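Local coordinates for type III effector HopA1 (Pseudomonas syringae pv. tomato str. DC3000, PDB 4RSX), which acts as a type III effector, probably delivered by the bacterium into host plant cells to influence their signalling, at residues R26-Y30 and A220-S224; H39-M43 and P120-T124; R105-Q111 and E137-H142. One frame throughout, in Å; residues are numbered along the deposited sequence.

Contact 1: R26-Y30 and A220-S224; sequences RMDIY and AEVIS
The guanidinium of Arg26 and the carboxylate of Glu221 meet at the solvent-facing margin of a helix crossing. Glu221 OE1 lies at the edge of the guanidinium, somewhat tilted from its plane, and accepts a hydrogen bond from Arg26 NH1 at 2.9 Å, nearly in line with its own C-O bond. The two flat groups are turned 52° against each other, and the salt bridge rests on this single NH1 bond, which is bent (N-H...O 144°). The bend in the arginine chain at chi3 brings its head round to this oxygen, while the methylenes run beside the glutamate: Arg26 CD lies 3.6 Å from Glu221 CG. The other carboxylate oxygen, OE2, is bridged to Arg213, so each carboxylate oxygen has an arginine partner, which probably favours the ionised form.

Beneath the ion pair the contact turns apolar. Ile29 points at the other helix, with CG2 lying 3.8 Å from Ala220 CB and 4.0 Å from Ile223 CD1. Its other branch ends at Ser224, whose hydroxyl is wedged between Ile29 CD1 and the Arg26 chain, with OG 3.3 Å from Arg26 CG. That hydroxyl also makes a weak bond back to Ala220 O, one turn earlier in its own helix. Tyr30 adds its CB, 4.1 Å from Ala220 CB.

Farther in, helix 2-19 joins the cluster: Trp14 and Phe11 touch Ile223, and the Trp14 indole N-H bonds to Ile29 O. The segment axes approach to 8.8 Å at an angle of 125°, with the small Ala220 set against helix 26-35. This is a steep helix-helix crossing within an all-helical group, its buried aliphatic centre edged by a salt bridge at its more exposed margin.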
loop_
_atom_site.group_PDB
_atom_site.type_symbol
_atom_site.label_atom_id
_atom_site.label_comp_id
_atom_site.label_asym_id
_atom_site.label_seq_id
_atom_site.Cartn_x
_atom_site.Cartn_y
_atom_site.Cartn_z
ATOM N N ARG A 26 3.609 -20.104 5.250
ATOM C CA ARG A 26 3.331 -18.675 5.342
ATOM C C ARG A 26 3.175 -18.095 3.942
ATOM O O ARG A 26 2.302 -17.249 3.708
ATOM C CB ARG A 26 4.419 -17.934 6.136
ATOM C CG ARG A 26 4.354 -18.176 7.646
ATOM C CD ARG A 26 5.581 -17.615 8.383
ATOM N NE ARG A 26 6.800 -18.301 7.972
ATOM C CZ ARG A 26 7.727 -17.798 7.157
ATOM N NH1 ARG A 26 7.624 -16.565 6.672
ATOM N NH2 ARG A 26 8.786 -18.530 6.847
ATOM N N MET A 27 4.003 -18.573 3.014
ATOM C CA MET A 27 3.938 -18.153 1.614
ATOM C C MET A 27 2.625 -18.563 0.927
ATOM O O MET A 27 2.056 -17.786 0.146
ATOM C CB MET A 27 5.134 -18.704 0.835
ATOM C CG MET A 27 5.323 -18.090 -0.539
ATOM S SD MET A 27 5.613 -16.308 -0.452
ATOM C CE MET A 27 6.989 -16.241 0.688
ATOM N N ASP A 28 2.143 -19.771 1.220
ATOM C CA ASP A 28 0.854 -20.213 0.692
ATOM C C ASP A 28 -0.230 -19.232 1.121
ATOM O O ASP A 28 -0.992 -18.719 0.292
ATOM C CB ASP A 28 0.493 -21.602 1.225
ATOM C CG ASP A 28 1.330 -22.696 0.614
ATOM O OD1 ASP A 28 1.748 -22.537 -0.554
ATOM O OD2 ASP A 28 1.564 -23.713 1.309
ATOM N N ILE A 29 -0.275 -18.972 2.427
ATOM C CA ILE A 29 -1.257 -18.066 2.992
ATOM C C ILE A 29 -1.144 -16.708 2.319
ATOM O O ILE A 29 -2.149 -16.108 1.947
ATOM C CB ILE A 29 -1.083 -17.955 4.514
ATOM C CG1 ILE A 29 -1.318 -19.331 5.146
ATOM C CG2 ILE A 29 -2.016 -16.891 5.093
ATOM C CD1 ILE A 29 -0.914 -19.430 6.593
ATOM N N TYR A 30 0.091 -16.260 2.115
ATOM C CA TYR A 30 0.368 -14.975 1.481
ATOM C C TYR A 30 -0.095 -14.896 0.009
ATOM O O TYR A 30 -0.568 -13.839 -0.451
ATOM C CB TYR A 30 1.868 -14.683 1.596
ATOM C CG TYR A 30 2.310 -13.423 0.908
ATOM C CD1 TYR A 30 1.794 -12.186 1.286
ATOM C CD2 TYR A 30 3.257 -13.460 -0.113
ATOM C CE1 TYR A 30 2.201 -11.018 0.660
ATOM C CE2 TYR A 30 3.679 -12.297 -0.746
ATOM C CZ TYR A 30 3.150 -11.077 -0.352
ATOM O OH TYR A 30 3.557 -9.921 -0.985
ATOM N N ALA A 220 -0.657 -12.328 6.918
ATOM C CA ALA A 220 -0.558 -13.747 6.563
ATOM C C ALA A 220 -0.005 -14.509 7.760
ATOM O O ALA A 220 -0.447 -15.629 8.076
ATOM C CB ALA A 220 0.353 -13.949 5.338
ATOM N N GLU A 221 0.956 -13.885 8.438
ATOM C CA GLU A 221 1.670 -14.555 9.516
ATOM C C GLU A 221 0.846 -14.626 10.800
ATOM O O GLU A 221 0.973 -15.574 11.576
ATOM C CB GLU A 221 3.084 -13.958 9.691
ATOM C CG GLU A 221 4.005 -14.413 8.530
ATOM C CD GLU A 221 5.350 -13.692 8.456
ATOM O OE1 GLU A 221 6.265 -14.206 7.764
ATOM O OE2 GLU A 221 5.497 -12.613 9.072
ATOM N N VAL A 222 -0.033 -13.644 11.002
ATOM C CA VAL A 222 -1.029 -13.729 12.066
ATOM C C VAL A 222 -1.883 -15.000 11.868
ATOM O O VAL A 222 -2.178 -15.734 12.829
ATOM C CB VAL A 222 -1.941 -12.474 12.078
ATOM C CG1 VAL A 222 -3.130 -12.669 13.002
ATOM C CG2 VAL A 222 -1.152 -11.235 12.486
ATOM N N ILE A 223 -2.273 -15.253 10.621
ATOM C CA ILE A 223 -3.104 -16.410 10.301
ATOM C C ILE A 223 -2.359 -17.721 10.571
ATOM O O ILE A 223 -2.932 -18.655 11.138
ATOM C CB ILE A 223 -3.575 -16.379 8.827
ATOM C CG1 ILE A 223 -4.553 -15.222 8.600
ATOM C CG2 ILE A 223 -4.241 -17.703 8.440
ATOM C CD1 ILE A 223 -4.858 -14.970 7.132
ATOM N N SER A 224 -1.091 -17.791 10.158
ATOM C CA SER A 224 -0.250 -18.957 10.444
ATOM C C SER A 224 -0.245 -19.271 11.927
ATOM O O SER A 224 -0.399 -20.428 12.330
ATOM C CB SER A 224 1.197 -18.713 10.011
ATOM O OG SER A 224 1.269 -18.537 8.618
#

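Contact 2: H39-M43 and P120-T124; sequences HSHPM and PQYAT
Met43 and Pro120 lie against each other, the methionine chain running along the proline and then past it to Ala123. Met43 CB approaches Pro120 CB to 4.0 Å, and the thioether end continues to the oxygen end of the Pro120 carbonyl, where Met43 CE comes within 3.2 Å of Pro120 O. The same methyl reaches Ala123 CB at 3.7 Å. CG of Met43 stands between its backbone N and carbonyl carbon (chi1 76°), and a bend at chi3 then turns the terminal methyl to the start of helix 123-136.

The proline ring presents its carbon rim to the passing loop. Its CB faces the Met43 backbone nitrogen, whereas Pro120 CG lies 3.7 Å from His41 O and 3.8 Å from Ser40 CB; the serine thus contributes its methylene to the ring, with OG more distant. Pro120 O is also the acceptor for Ala123 N at 3.1 Å, a bond that closes the 3-10 turn leading into the helix.

At the outer margin Gln121 folds back alongside the loop. Its NE2 donates to a water at 3.0 Å, and that water donates in turn to His41 O, although its very short distance from this oxygen makes the position doubtful. Phe51 of helix 45-58 also packs on Ala123, and Gln48 NE2 bonds to Met43 O.

Direct contacts are therefore mostly between carbons, or between carbons and carbonyl oxygens. The loop before helix 45-58 is held to the beginning of helix 123-136 by shape and burial of Met43 and Pro120, any water-mediated link at the rim remaining doubtful.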
loop_
_atom_site.group_PDB
_atom_site.type_symbol
_atom_site.label_atom_id
_atom_site.label_comp_id
_atom_site.label_asym_id
_atom_site.label_seq_id
_atom_site.Cartn_x
_atom_site.Cartn_y
_atom_site.Cartn_z
ATOM N N HIS A 39 -7.212 -6.572 -11.329
ATOM C CA HIS A 39 -6.483 -6.999 -12.523
ATOM C C HIS A 39 -6.754 -6.179 -13.783
ATOM O O HIS A 39 -7.003 -6.745 -14.848
ATOM C CB HIS A 39 -6.687 -8.498 -12.776
ATOM C CG HIS A 39 -6.071 -9.372 -11.724
ATOM N ND1 HIS A 39 -4.720 -9.355 -11.433
ATOM C CD2 HIS A 39 -6.623 -10.287 -10.885
ATOM C CE1 HIS A 39 -4.466 -10.219 -10.465
ATOM N NE2 HIS A 39 -5.602 -10.797 -10.114
ATOM N N SER A 40 -6.678 -4.852 -13.656
ATOM C CA SER A 40 -6.852 -3.940 -14.791
ATOM C C SER A 40 -5.848 -4.212 -15.908
ATOM O O SER A 40 -4.710 -4.632 -15.659
ATOM C CB SER A 40 -6.701 -2.479 -14.350
ATOM O OG SER A 40 -7.809 -2.032 -13.583
ATOM N N HIS A 41 -6.272 -3.975 -17.142
ATOM C CA HIS A 41 -5.351 -4.024 -18.269
ATOM C C HIS A 41 -4.480 -2.780 -18.145
ATOM O O HIS A 41 -4.957 -1.733 -17.721
ATOM C CB HIS A 41 -6.122 -4.038 -19.586
ATOM C CG HIS A 41 -5.323 -4.532 -20.752
ATOM N ND1 HIS A 41 -4.651 -3.685 -21.611
ATOM C CD2 HIS A 41 -5.095 -5.788 -21.210
ATOM C CE1 HIS A 41 -4.039 -4.396 -22.542
ATOM N NE2 HIS A 41 -4.292 -5.673 -22.323
ATOM N N PRO A 42 -3.189 -2.896 -18.482
ATOM C CA PRO A 42 -2.295 -1.751 -18.267
ATOM C C PRO A 42 -2.700 -0.537 -19.086
ATOM O O PRO A 42 -3.414 -0.671 -20.094
ATOM C CB PRO A 42 -0.938 -2.257 -18.774
ATOM C CG PRO A 42 -1.049 -3.775 -18.787
ATOM C CD PRO A 42 -2.488 -4.064 -19.053
ATOM N N MET A 43 -2.256 0.635 -18.646
ATOM C CA MET A 43 -2.342 1.835 -19.462
ATOM C C MET A 43 -1.506 1.627 -20.736
ATOM O O MET A 43 -0.649 0.739 -20.798
ATOM C CB MET A 43 -1.838 3.050 -18.679
ATOM C CG MET A 43 -0.330 3.106 -18.559
ATOM S SD MET A 43 0.287 4.461 -17.532
ATOM C CE MET A 43 -0.035 3.800 -15.887
ATOM N N PRO A 120 -5.639 2.858 -14.327
ATOM C CA PRO A 120 -4.240 3.078 -14.727
ATOM C C PRO A 120 -4.090 4.290 -15.628
ATOM O O PRO A 120 -3.031 4.925 -15.644
ATOM C CB PRO A 120 -3.900 1.810 -15.523
ATOM C CG PRO A 120 -4.836 0.772 -15.012
ATOM C CD PRO A 120 -6.115 1.510 -14.701
ATOM N N GLN A 121 -5.149 4.614 -16.364
ATOM C CA GLN A 121 -5.178 5.814 -17.197
ATOM C C GLN A 121 -5.075 7.082 -16.352
ATOM O O GLN A 121 -4.775 8.160 -16.871
ATOM C CB GLN A 121 -6.456 5.842 -18.054
ATOM C CG GLN A 121 -6.594 4.696 -19.073
ATOM C CD GLN A 121 -6.921 3.339 -18.438
ATOM O OE1 GLN A 121 -7.403 3.262 -17.303
ATOM N NE2 GLN A 121 -6.641 2.261 -19.170
ATOM N N TYR A 122 -5.329 6.962 -15.049
ATOM C CA TYR A 122 -5.219 8.120 -14.163
ATOM C C TYR A 122 -4.012 8.076 -13.237
ATOM O O TYR A 122 -3.876 8.931 -12.369
ATOM C CB TYR A 122 -6.508 8.302 -13.361
ATOM C CG TYR A 122 -7.609 8.865 -14.210
ATOM C CD1 TYR A 122 -7.686 10.234 -14.464
ATOM C CD2 TYR A 122 -8.544 8.036 -14.799
ATOM C CE1 TYR A 122 -8.680 10.760 -15.268
ATOM C CE2 TYR A 122 -9.549 8.553 -15.596
ATOM C CZ TYR A 122 -9.610 9.911 -15.827
ATOM O OH TYR A 122 -10.605 10.419 -16.630
ATOM N N ALA A 123 -3.133 7.093 -13.416
ATOM C CA ALA A 123 -1.975 6.955 -12.522
ATOM C C ALA A 123 -1.113 8.212 -12.461
ATOM O O ALA A 123 -0.716 8.653 -11.375
ATOM C CB ALA A 123 -1.141 5.749 -12.901
ATOM N N THR A 124 -0.843 8.803 -13.621
ATOM C CA THR A 124 -0.011 9.994 -13.700
ATOM C C THR A 124 -0.625 11.144 -12.904
ATOM O O THR A 124 0.055 11.799 -12.108
ATOM C CB THR A 124 0.223 10.399 -15.174
ATOM O OG1 THR A 124 0.994 9.379 -15.820
ATOM C CG2 THR A 124 0.981 11.695 -15.267
HETATM O O HOH W 1 -7.017 -0.584 -18.239
#

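Contact 3: R105-Q111 and E137-H142; sequences RREDKNQ and ESAITH
Arg105 reaches along the turn 137-140 with its chain extended from CG to NE. Its CB stands 4.3 Å from Thr141 CG2, and CD lies 3.4 Å from Ile140 O and 3.5 Å from Ser138 O. NE and CZ then pass over the backbone of Ser138, so that Ser138 CA sits above one guanidinium face, 3.7 Å from CZ. At the tip, NH1 donates to Ile140 O at 2.7 Å in the guanidinium plane, and also binds Ile134 O near the end of helix 123-136. NH2 is linked to Ser138 OG through a water.

The other end of the loop holds Thr141. Gln111 NE2 gives its hydroxyl a nearly straight bond (3.1 Å to OG1, 165°) lying in the amide plane, and also bonds Asn163. Thr141 OG1 is 2.8 Å from His142 ND1, in a bond whose direction is open. Glu107 OE2 approaches His142 CE1 obliquely, to 3.5 Å; the ring itself stacks on Tyr161.

This is a helix-turn-strand junction: a type I turn from Glu137 to Ile140 joins helix 123-136 to strand 140-146, and an arginine from the loop after strand 96-101 bonds the carbonyls of Ile140, ending the turn, and Ile134, in the helix.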
loop_
_atom_site.group_PDB
_atom_site.type_symbol
_atom_site.label_atom_id
_atom_site.label_comp_id
_atom_site.label_asym_id
_atom_site.label_seq_id
_atom_site.Cartn_x
_atom_site.Cartn_y
_atom_site.Cartn_z
ATOM N N ARG A 105 11.680 13.183 6.544
ATOM C CA ARG A 105 10.849 13.206 7.743
ATOM C C ARG A 105 10.995 11.882 8.493
ATOM O O ARG A 105 10.879 10.820 7.892
ATOM C CB ARG A 105 9.392 13.469 7.354
ATOM C CG ARG A 105 9.225 14.773 6.569
ATOM C CD ARG A 105 7.843 14.934 5.970
ATOM N NE ARG A 105 7.742 16.183 5.207
ATOM C CZ ARG A 105 6.912 16.382 4.187
ATOM N NH1 ARG A 105 6.082 15.410 3.801
ATOM N NH2 ARG A 105 6.909 17.559 3.557
ATOM N N ARG A 106 11.273 11.945 9.796
ATOM C CA ARG A 106 11.418 10.733 10.619
ATOM C C ARG A 106 10.120 9.924 10.597
ATOM O O ARG A 106 9.021 10.501 10.630
ATOM C CB ARG A 106 11.806 11.099 12.069
ATOM C CG ARG A 106 11.907 9.916 13.048
ATOM C CD ARG A 106 11.957 10.372 14.522
ATOM N NE ARG A 106 11.523 9.321 15.460
ATOM C CZ ARG A 106 10.362 9.315 16.129
ATOM N NH1 ARG A 106 9.489 10.312 15.992
ATOM N NH2 ARG A 106 10.068 8.310 16.953
ATOM N N GLU A 107 10.241 8.598 10.514
ATOM C CA GLU A 107 9.069 7.707 10.548
ATOM C C GLU A 107 8.751 7.277 11.975
ATOM O O GLU A 107 9.658 6.882 12.716
ATOM C CB GLU A 107 9.322 6.439 9.723
ATOM C CG GLU A 107 9.509 6.647 8.216
ATOM C CD GLU A 107 9.838 5.331 7.493
ATOM O OE1 GLU A 107 9.803 4.269 8.156
ATOM O OE2 GLU A 107 10.129 5.346 6.273
ATOM N N ASP A 108 7.477 7.326 12.365
ATOM C CA ASP A 108 7.085 6.693 13.623
ATOM C C ASP A 108 7.275 5.185 13.486
ATOM O O ASP A 108 7.188 4.638 12.375
ATOM C CB ASP A 108 5.613 6.944 13.934
ATOM C CG ASP A 108 5.307 8.399 14.234
ATOM O OD1 ASP A 108 6.239 9.179 14.536
ATOM O OD2 ASP A 108 4.108 8.757 14.173
ATOM N N LYS A 109 7.502 4.503 14.604
ATOM C CA LYS A 109 7.563 3.053 14.582
ATOM C C LYS A 109 6.211 2.449 14.210
ATOM O O LYS A 109 6.148 1.353 13.676
ATOM C CB LYS A 109 8.026 2.530 15.939
ATOM C CG LYS A 109 9.270 3.248 16.437
ATOM C CD LYS A 109 10.441 2.303 16.647
ATOM C CE LYS A 109 10.819 2.210 18.139
ATOM N NZ LYS A 109 11.187 3.530 18.748
ATOM N N ASN A 110 5.132 3.168 14.505
ATOM C CA ASN A 110 3.799 2.759 14.079
ATOM C C ASN A 110 3.231 3.710 13.040
ATOM O O ASN A 110 2.945 4.864 13.349
ATOM C CB ASN A 110 2.847 2.745 15.265
ATOM C CG ASN A 110 3.317 1.847 16.370
ATOM O OD1 ASN A 110 3.976 0.829 16.132
ATOM N ND2 ASN A 110 2.988 2.223 17.601
ATOM N N GLN A 111 3.043 3.238 11.817
ATOM C CA GLN A 111 2.561 4.122 10.769
ATOM C C GLN A 111 1.232 3.675 10.211
ATOM O O GLN A 111 0.910 2.486 10.231
ATOM C CB GLN A 111 3.580 4.217 9.628
ATOM C CG GLN A 111 4.677 5.258 9.830
ATOM C CD GLN A 111 5.369 5.609 8.514
ATOM O OE1 GLN A 111 5.584 4.739 7.667
ATOM N NE2 GLN A 111 5.691 6.888 8.327
ATOM N N GLU A 137 2.028 18.242 3.416
ATOM C CA GLU A 137 1.604 17.572 4.643
ATOM C C GLU A 137 2.747 16.809 5.293
ATOM O O GLU A 137 3.077 15.695 4.869
ATOM C CB GLU A 137 0.457 16.601 4.334
ATOM C CG GLU A 137 -0.764 17.248 3.687
ATOM C CD GLU A 137 -1.660 17.961 4.696
ATOM O OE1 GLU A 137 -1.503 17.719 5.921
ATOM O OE2 GLU A 137 -2.536 18.753 4.261
ATOM N N SER A 138 3.334 17.387 6.334
ATOM C CA SER A 138 4.479 16.778 6.993
ATOM C C SER A 138 4.150 15.483 7.735
ATOM O O SER A 138 5.066 14.762 8.144
ATOM C CB SER A 138 5.143 17.770 7.963
ATOM O OG SER A 138 5.424 18.999 7.320
ATOM N N ALA A 139 2.866 15.185 7.937
ATOM C CA ALA A 139 2.507 13.882 8.510
ATOM C C ALA A 139 2.876 12.743 7.550
ATOM O O ALA A 139 3.107 11.612 7.978
ATOM C CB ALA A 139 1.030 13.817 8.898
ATOM N N ILE A 140 2.942 13.036 6.253
ATOM C CA ILE A 140 3.313 12.008 5.281
ATOM C C ILE A 140 4.836 11.947 5.121
ATOM O O ILE A 140 5.464 12.920 4.698
ATOM C CB ILE A 140 2.669 12.271 3.914
ATOM C CG1 ILE A 140 1.161 12.477 4.072
ATOM C CG2 ILE A 140 2.910 11.110 2.977
ATOM C CD1 ILE A 140 0.462 12.762 2.758
ATOM N N THR A 141 5.432 10.803 5.442
ATOM C CA THR A 141 6.871 10.675 5.327
ATOM C C THR A 141 7.312 10.412 3.891
ATOM O O THR A 141 8.387 10.873 3.488
ATOM C CB THR A 141 7.431 9.575 6.234
ATOM O OG1 THR A 141 6.901 8.309 5.832
ATOM C CG2 THR A 141 7.064 9.843 7.684
ATOM N N HIS A 142 6.503 9.657 3.142
ATOM C CA HIS A 142 6.768 9.390 1.721
ATOM C C HIS A 142 5.625 8.658 1.055
ATOM O O HIS A 142 4.681 8.211 1.720
ATOM C CB HIS A 142 8.026 8.545 1.529
ATOM C CG HIS A 142 7.944 7.183 2.147
ATOM N ND1 HIS A 142 7.751 6.986 3.502
ATOM C CD2 HIS A 142 8.065 5.942 1.603
ATOM C CE1 HIS A 142 7.749 5.690 3.762
ATOM N NE2 HIS A 142 7.933 5.034 2.629
HETATM O O HOH W 2 10.877 11.272 4.379
HETATM O O HOH W 3 7.908 19.772 5.737
#

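The three contacts are well separated, their centres 27 to 29 Å apart and no two touching. Contact 1 joins residues farthest apart in sequence, bringing helix 26-35 near the N-terminus onto helix 215-228 near the C-terminus; both other contacts fall between its segments along the chain. Contacts 2 and 3 alternate in sequence, in the order 39-43, 105-111, 120-124, 137-142, and lie on opposite sides of the chain's centre. Helix 123-136 connects them: contact 2 is at its beginning, contact 3 at the turn into strand 140-146 of the seven-stranded antiparallel sheet. Contact 1 thus belongs to a helical part, while contacts 2 and 3 lie at the two ends of a helix that leads into the sheet.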